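PDB 5M31: appr-1-p processing domain protein, which is of unknown function but adopts the alpha/beta fold of the macro domain family. Local coordinates for residues L43-K46 with R47-D51. Sequence-based numbering, arbitrary orientation.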
loop_
_atom_site.group_PDB
_atom_site.type_symbol
_atom_site.label_atom_id
_atom_site.label_comp_id
_atom_site.label_asym_id
_atom_site.label_seq_id
_atom_site.Cartn_x
_atom_site.Cartn_y
_atom_site.Cartn_z
ATOM N N LEU A 43 10.479 5.441 -2.177
ATOM C CA LEU A 43 11.326 6.634 -2.083
ATOM C C LEU A 43 10.499 7.903 -1.919
ATOM O O LEU A 43 10.797 8.757 -1.079
ATOM C CB LEU A 43 12.207 6.755 -3.333
ATOM C CG LEU A 43 13.112 7.974 -3.343
ATOM C CD1 LEU A 43 13.906 8.094 -2.056
ATOM C CD2 LEU A 43 14.054 7.916 -4.534
ATOM N N GLN A 44 9.405 7.996 -2.657
ATOM C CA GLN A 44 8.541 9.180 -2.572
ATOM C C GLN A 44 7.924 9.249 -1.174
ATOM O O GLN A 44 7.845 10.321 -0.554
ATOM C CB GLN A 44 7.431 9.145 -3.640
ATOM C CG GLN A 44 7.901 8.885 -5.076
ATOM C CD GLN A 44 9.102 9.702 -5.506
ATOM O OE1 GLN A 44 10.188 9.154 -5.825
ATOM N NE2 GLN A 44 8.916 11.007 -5.580
ATOM N N PHE A 45 7.491 8.085 -0.683
ATOM C CA PHE A 45 6.951 7.988 0.684
ATOM C C PHE A 45 7.974 8.320 1.743
ATOM O O PHE A 45 7.649 9.007 2.713
ATOM C CB PHE A 45 6.296 6.614 0.938
ATOM C CG PHE A 45 4.848 6.557 0.505
ATOM C CD1 PHE A 45 4.525 6.293 -0.817
ATOM C CD2 PHE A 45 3.829 6.754 1.392
ATOM C CE1 PHE A 45 3.191 6.231 -1.229
ATOM C CE2 PHE A 45 2.514 6.651 0.992
ATOM C CZ PHE A 45 2.177 6.399 -0.289
ATOM N N LYS A 46 9.212 7.864 1.589
ATOM C CA LYS A 46 10.250 8.207 2.572
ATOM C C LYS A 46 10.399 9.715 2.720
ATOM O O LYS A 46 10.438 10.232 3.833
ATOM C CB LYS A 46 11.577 7.651 2.199
ATOM C CG LYS A 46 12.629 7.974 3.223
ATOM C CD LYS A 46 13.874 7.143 3.031
ATOM C CE LYS A 46 14.589 7.477 1.747
ATOM N NZ LYS A 46 15.812 6.643 1.602
ATOM N N ARG A 47 10.490 10.384 1.570
ATOM C CA ARG A 47 10.657 11.889 1.520
ATOM C C ARG A 47 9.436 12.645 2.065
ATOM O O ARG A 47 9.604 13.615 2.797
ATOM C CB ARG A 47 11.101 12.322 0.096
ATOM C CG ARG A 47 12.414 11.670 -0.298
ATOM C CD ARG A 47 13.251 12.298 -1.383
ATOM N NE ARG A 47 12.782 11.997 -2.728
ATOM C CZ ARG A 47 13.560 11.781 -3.788
ATOM N NH1 ARG A 47 14.886 11.681 -3.683
ATOM N NH2 ARG A 47 12.994 11.587 -4.972
ATOM N N ALA A 48 8.214 12.157 1.779
ATOM C CA ALA A 48 6.970 12.831 2.163
ATOM C C ALA A 48 6.601 12.527 3.588
ATOM O O ALA A 48 5.887 13.298 4.235
ATOM C CB ALA A 48 5.847 12.369 1.245
ATOM N N PHE A 49 6.982 11.319 4.053
ATOM C CA PHE A 49 6.524 10.829 5.324
ATOM C C PHE A 49 7.657 10.252 6.161
ATOM O O PHE A 49 7.692 9.015 6.471
ATOM C CB PHE A 49 5.407 9.784 5.119
ATOM C CG PHE A 49 4.202 10.318 4.403
ATOM C CD1 PHE A 49 3.315 11.174 5.040
ATOM C CD2 PHE A 49 3.926 9.937 3.094
ATOM C CE1 PHE A 49 2.228 11.688 4.357
ATOM C CE2 PHE A 49 2.827 10.396 2.423
ATOM C CZ PHE A 49 1.954 11.283 3.063
ATOM N N PRO A 50 8.531 11.138 6.653
ATOM C CA PRO A 50 9.686 10.622 7.394
ATOM C C PRO A 50 9.355 9.821 8.680
ATOM O O PRO A 50 10.069 8.867 9.025
ATOM C CB PRO A 50 10.508 11.876 7.710
ATOM C CG PRO A 50 9.607 13.043 7.493
ATOM C CD PRO A 50 8.533 12.613 6.545
ATOM N N ASP A 51 8.338 10.226 9.429
ATOM C CA ASP A 51 8.012 9.492 10.647
ATOM C C ASP A 51 7.544 8.037 10.357
ATOM O O ASP A 51 7.878 7.109 11.100
ATOM C CB ASP A 51 6.945 10.229 11.443
ATOM C CG ASP A 51 7.418 11.573 11.932
ATOM O OD1 ASP A 51 8.657 11.893 11.843
ATOM O OD2 ASP A 51 6.585 12.286 12.483
HETATM O O HOH W 1 7.712 6.876 4.697
#
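Arg-47, Ala-48 and Phe-49 close the last turn of helix 40-48 on Leu-43, Gln-44 and Phe-45 through three successive i to i+4 backbone bonds, whose N-H...O angles fall from 168° at Arg-47 to 139° at Phe-49. The final one, Phe-49 N to Phe-45 O, measures 2.8 Å and closes the helix, since the backbone of Phe-49 departs from helical angles. A water donates to Phe-49 O at 2.8 Å and, weakly, to Phe-45 O, so that carbonyl accepts a second partner at the helix end. On the outer side the guanidinium of Arg-47, its chain bent at chi3, lies back over Leu-43: CG of Leu-43 sits 3.8 Å from its plane, over the centre, and CD2 of Leu-43 comes to 3.8 Å from Arg-47 NH2. Leu-43 holds CG anti to the backbone N, which brings the isobutyl group against one face of the guanidinium. Gln-44 runs beside the arginine in the same direction, its amide plane nearly perpendicular to the guanidinium. Toward the protein interior, Phe-45 and Phe-49 lie side by side, their CD2 atoms 3.6 Å apart and their ring planes inclined by 35°; both rest on Leu-27 of strand 26-31 and Ile-84 of strand 83-88. Lys-46 NZ is hydrogen-bonded to Met-37 O, and its ammonium makes a cation-pi contact with Tyr-53 of helix 50-61. Phe-49 also occupies the N-cap position of helix 50-61, with Pro-50 in its first turn; the arrangement is a tight helix-to-helix junction, packed by its aromatic pair against the central mixed sheet of the macro domain.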